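Local coordinates for CheC, inhibitor of MCP methylation / FliN fusion protein (Thermotoga maritima, PDB 4HYN), which belongs to the CheC phosphatase family and, as the flagellar rotor protein FliY, probably removes phosphate from the chemotaxis response regulator CheY, at residues 15-27 / 115-127. Numbering follows the deposited sequence.
Sequences IGNIAMGSAATTL and QMMGSAATSLSEL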
loop_
_atom_site.group_PDB
_atom_site.type_symbol
_atom_site.label_atom_id
_atom_site.label_comp_id
_atom_site.label_asym_id
_atom_site.label_seq_id
_atom_site.Cartn_x
_atom_site.Cartn_y
_atom_site.Cartn_z
ATOM N N ILE A 15 1.900 -9.563 8.466
ATOM C CA ILE A 15 1.835 -9.911 7.052
ATOM C C ILE A 15 2.337 -8.722 6.210
ATOM O O ILE A 15 2.915 -8.908 5.143
ATOM C CB ILE A 15 0.402 -10.385 6.610
ATOM C CG1 ILE A 15 -0.572 -9.214 6.507
ATOM C CG2 ILE A 15 -0.145 -11.445 7.569
ATOM C CD1 ILE A 15 -0.599 -8.567 5.134
ATOM N N GLY A 16 2.151 -7.507 6.722
ATOM C CA GLY A 16 2.609 -6.315 6.024
ATOM C C GLY A 16 4.127 -6.296 5.943
ATOM O O GLY A 16 4.685 -5.903 4.925
ATOM N N ASN A 17 4.801 -6.729 7.006
ATOM C CA ASN A 17 6.260 -6.765 7.000
ATOM C C ASN A 17 6.779 -7.796 5.997
ATOM O O ASN A 17 7.800 -7.576 5.339
ATOM C CB ASN A 17 6.819 -7.068 8.400
ATOM C CG ASN A 17 7.044 -5.807 9.224
ATOM O OD1 ASN A 17 6.291 -5.501 10.155
ATOM N ND2 ASN A 17 8.087 -5.067 8.880
ATOM N N ILE A 18 6.056 -8.900 5.860
ATOM C CA ILE A 18 6.451 -9.950 4.943
ATOM C C ILE A 18 6.108 -9.616 3.499
ATOM O O ILE A 18 6.970 -9.651 2.627
ATOM C CB ILE A 18 5.798 -11.288 5.330
ATOM C CG1 ILE A 18 6.280 -11.719 6.717
ATOM C CG2 ILE A 18 6.112 -12.358 4.294
ATOM C CD1 ILE A 18 5.502 -12.888 7.278
ATOM N N ALA A 19 4.847 -9.290 3.249
ATOM C CA ALA A 19 4.402 -8.966 1.898
ATOM C C ALA A 19 5.086 -7.713 1.352
ATOM O O ALA A 19 5.788 -7.784 0.341
ATOM C CB ALA A 19 2.882 -8.826 1.851
HETATM N N MSE A 20 4.924 -6.581 2.037
HETATM C CA MSE A 20 5.550 -5.345 1.583
HETATM C C MSE A 20 7.064 -5.456 1.623
HETATM O O MSE A 20 7.759 -4.748 0.898
HETATM C CB MSE A 20 5.103 -4.146 2.412
HETATM C CG MSE A 20 5.014 -2.877 1.594
HETATM SE SE MSE A 20 3.854 -3.135 0.056
HETATM C CE MSE A 20 4.862 -2.096 -1.238
ATOM N N GLY A 21 7.562 -6.329 2.496
ATOM C CA GLY A 21 8.991 -6.549 2.600
ATOM C C GLY A 21 9.472 -7.269 1.354
ATOM O O GLY A 21 10.590 -7.063 0.899
ATOM N N SER A 22 8.611 -8.122 0.803
ATOM C CA SER A 22 8.923 -8.864 -0.414
ATOM C C SER A 22 8.928 -7.865 -1.584
ATOM O O SER A 22 9.801 -7.903 -2.454
ATOM C CB SER A 22 7.874 -9.960 -0.632
ATOM O OG SER A 22 8.307 -10.910 -1.584
ATOM N N ALA A 23 7.980 -6.935 -1.556
ATOM C CA ALA A 23 7.879 -5.905 -2.582
ATOM C C ALA A 23 9.137 -5.031 -2.583
ATOM O O ALA A 23 9.562 -4.538 -3.628
ATOM C CB ALA A 23 6.653 -5.048 -2.334
ATOM N N ALA A 24 9.727 -4.861 -1.402
ATOM C CA ALA A 24 10.931 -4.056 -1.234
ATOM C C ALA A 24 12.160 -4.761 -1.791
ATOM O O ALA A 24 13.050 -4.116 -2.359
ATOM C CB ALA A 24 11.140 -3.725 0.240
ATOM N N THR A 25 12.187 -6.084 -1.639
ATOM C CA THR A 25 13.295 -6.906 -2.110
ATOM C C THR A 25 13.402 -6.952 -3.631
ATOM O O THR A 25 14.511 -6.939 -4.171
ATOM C CB THR A 25 13.212 -8.336 -1.539
ATOM O OG1 THR A 25 13.362 -8.289 -0.114
ATOM C CG2 THR A 25 14.308 -9.214 -2.117
ATOM N N THR A 26 12.264 -7.039 -4.319
ATOM C CA THR A 26 12.273 -7.063 -5.784
ATOM C C THR A 26 12.629 -5.668 -6.285
ATOM O O THR A 26 13.335 -5.512 -7.276
ATOM C CB THR A 26 10.911 -7.475 -6.382
ATOM O OG1 THR A 26 9.877 -6.645 -5.845
ATOM C CG2 THR A 26 10.606 -8.919 -6.080
ATOM N N LEU A 27 12.153 -4.662 -5.561
ATOM C CA LEU A 27 12.406 -3.263 -5.870
ATOM C C LEU A 27 13.897 -3.012 -5.716
ATOM O O LEU A 27 14.512 -2.297 -6.504
ATOM C CB LEU A 27 11.617 -2.391 -4.885
ATOM C CG LEU A 27 11.189 -0.984 -5.290
ATOM C CD1 LEU A 27 12.103 0.068 -4.719
ATOM C CD2 LEU A 27 11.128 -0.905 -6.797
ATOM N N GLN A 115 5.660 -4.273 -10.211
ATOM C CA GLN A 115 6.557 -5.284 -9.669
ATOM C C GLN A 115 6.382 -5.496 -8.170
ATOM O O GLN A 115 6.373 -6.629 -7.692
ATOM C CB GLN A 115 8.007 -4.898 -9.972
ATOM C CG GLN A 115 8.813 -5.980 -10.672
ATOM C CD GLN A 115 8.371 -6.227 -12.101
ATOM O OE1 GLN A 115 7.685 -5.405 -12.707
ATOM N NE2 GLN A 115 8.778 -7.362 -12.653
HETATM N N MSE A 116 6.212 -4.397 -7.444
HETATM C CA MSE A 116 6.051 -4.434 -5.993
HETATM C C MSE A 116 4.815 -5.149 -5.480
HETATM O O MSE A 116 4.918 -6.086 -4.696
HETATM C CB MSE A 116 6.082 -3.020 -5.419
HETATM C CG MSE A 116 7.461 -2.412 -5.371
HETATM SE SE MSE A 116 7.439 -0.708 -4.478
HETATM C CE MSE A 116 7.982 0.394 -5.954
HETATM N N MSE A 117 3.647 -4.669 -5.886
HETATM C CA MSE A 117 2.392 -5.260 -5.450
HETATM C C MSE A 117 2.195 -6.675 -5.971
HETATM O O MSE A 117 1.482 -7.471 -5.355
HETATM C CB MSE A 117 1.228 -4.354 -5.816
HETATM C CG MSE A 117 1.224 -3.075 -5.004
HETATM SE SE MSE A 117 -0.003 -1.811 -5.738
HETATM C CE MSE A 117 -1.520 -2.177 -4.594
ATOM N N GLY A 118 2.853 -6.985 -7.088
ATOM C CA GLY A 118 2.789 -8.319 -7.655
ATOM C C GLY A 118 3.462 -9.272 -6.679
ATOM O O GLY A 118 2.987 -10.382 -6.441
ATOM N N SER A 119 4.567 -8.815 -6.097
ATOM C CA SER A 119 5.306 -9.594 -5.119
ATOM C C SER A 119 4.520 -9.692 -3.816
ATOM O O SER A 119 4.468 -10.760 -3.192
ATOM C CB SER A 119 6.665 -8.957 -4.855
ATOM O OG SER A 119 7.455 -9.012 -6.021
ATOM N N ALA A 120 3.913 -8.577 -3.413
ATOM C CA ALA A 120 3.116 -8.519 -2.191
ATOM C C ALA A 120 1.976 -9.531 -2.245
ATOM O O ALA A 120 1.753 -10.277 -1.291
ATOM C CB ALA A 120 2.568 -7.129 -1.995
ATOM N N ALA A 121 1.261 -9.551 -3.366
ATOM C CA ALA A 121 0.159 -10.480 -3.546
ATOM C C ALA A 121 0.672 -11.922 -3.562
ATOM O O ALA A 121 0.062 -12.811 -2.971
ATOM C CB ALA A 121 -0.581 -10.163 -4.826
ATOM N N THR A 122 1.811 -12.143 -4.213
ATOM C CA THR A 122 2.408 -13.469 -4.288
ATOM C C THR A 122 2.825 -13.933 -2.896
ATOM O O THR A 122 2.592 -15.081 -2.519
ATOM C CB THR A 122 3.625 -13.470 -5.215
ATOM O OG1 THR A 122 3.209 -13.103 -6.535
ATOM C CG2 THR A 122 4.285 -14.846 -5.256
ATOM N N SER A 123 3.428 -13.026 -2.131
ATOM C CA SER A 123 3.867 -13.326 -0.776
ATOM C C SER A 123 2.660 -13.601 0.101
ATOM O O SER A 123 2.663 -14.530 0.901
ATOM C CB SER A 123 4.656 -12.153 -0.208
ATOM O OG SER A 123 4.984 -12.376 1.151
ATOM N N LEU A 124 1.622 -12.795 -0.070
ATOM C CA LEU A 124 0.395 -12.950 0.698
ATOM C C LEU A 124 -0.282 -14.281 0.376
ATOM O O LEU A 124 -0.745 -14.983 1.275
ATOM C CB LEU A 124 -0.563 -11.787 0.405
ATOM C CG LEU A 124 -1.725 -11.604 1.390
ATOM C CD1 LEU A 124 -1.159 -11.414 2.812
ATOM C CD2 LEU A 124 -2.611 -10.417 0.989
ATOM N N SER A 125 -0.309 -14.642 -0.901
ATOM C CA SER A 125 -0.931 -15.898 -1.319
ATOM C C SER A 125 -0.251 -17.107 -0.686
ATOM O O SER A 125 -0.921 -18.008 -0.177
ATOM C CB SER A 125 -0.928 -16.018 -2.843
ATOM O OG SER A 125 -1.682 -14.964 -3.411
ATOM N N GLU A 126 1.077 -17.121 -0.715
ATOM C CA GLU A 126 1.832 -18.211 -0.120
ATOM C C GLU A 126 1.612 -18.212 1.387
ATOM O O GLU A 126 1.385 -19.259 1.987
ATOM C CB GLU A 126 3.325 -18.070 -0.444
ATOM C CG GLU A 126 3.634 -18.250 -1.925
ATOM C CD GLU A 126 5.075 -17.935 -2.301
ATOM O OE1 GLU A 126 5.695 -17.054 -1.663
ATOM O OE2 GLU A 126 5.582 -18.560 -3.259
ATOM N N LEU A 127 1.594 -17.020 1.974
ATOM C CA LEU A 127 1.414 -16.860 3.415
ATOM C C LEU A 127 0.072 -17.395 3.906
ATOM O O LEU A 127 0.027 -18.192 4.835
ATOM C CB LEU A 127 1.589 -15.384 3.795
ATOM C CG LEU A 127 2.228 -15.003 5.137
ATOM C CD1 LEU A 127 1.190 -14.990 6.238
ATOM C CD2 LEU A 127 3.384 -15.948 5.488
#
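The side chain of Met-116, a selenomethionine, overlaps Leu-27, its CE lying 3.5 Å from Leu-27 CD2 and its SE near Leu-27 CG; Leu-27 also touches Ile-35 of strand 35-46. This contact lies at one end of the packed segments 15-27 and 115-127, parts of the two long helices of the CheC-like fold, 6-30 and 103-128, which here run roughly antiparallel at 140° and each belong to one of the chain's two CheC-like sequence motifs. With CG anti to its carbonyl carbon (chi1 -75°), Met-116 sends its chain past Ala-23 O, and a bend at chi3 turns the methyl to the leucine. Small residues fill the middle and let the axes approach to 7.3 Å: Ala-23 CB sits against the backbone of Met-116, Ala-19 CB meets Ala-120 CB at 4.2 Å, and the CB atoms of Ser-22 and Ser-123 touch. On the partly exposed flank, Thr-26 CG2 rests on Ser-119 OG, while Thr-26 OG1 and Ser-119 OG, 3.4 Å apart, form a weak hydrogen bond. Each hydroxyl also has a carbonyl oxygen of its own helix close by, Ala-23 O for Thr-26 and Gln-115 O for Ser-119. An alanine at Thr-26 removes both OG1 and CG2 and would probably leave Ser-119 OG without this cross-helix partner and its methyl neighbour. At the other end, Ile-15 CD1 meets Leu-124 CD1 at 3.7 Å, and both side chains touch Met-191 of helix 185-200, joining the pair to the C-terminal helix. Leu-127 spreads its two methyls between two isoleucines, CD1 against Ile-15 CG2 and CD2 against Ile-18 CD1, Ile-18 and Leu-127 crossing at about a right angle. Ser-123 OG, anti to its backbone N (chi1 175°), packs against the other helix, 3.3 Å from Ile-18 CG2 and 3.5 Å from Ala-19 CA.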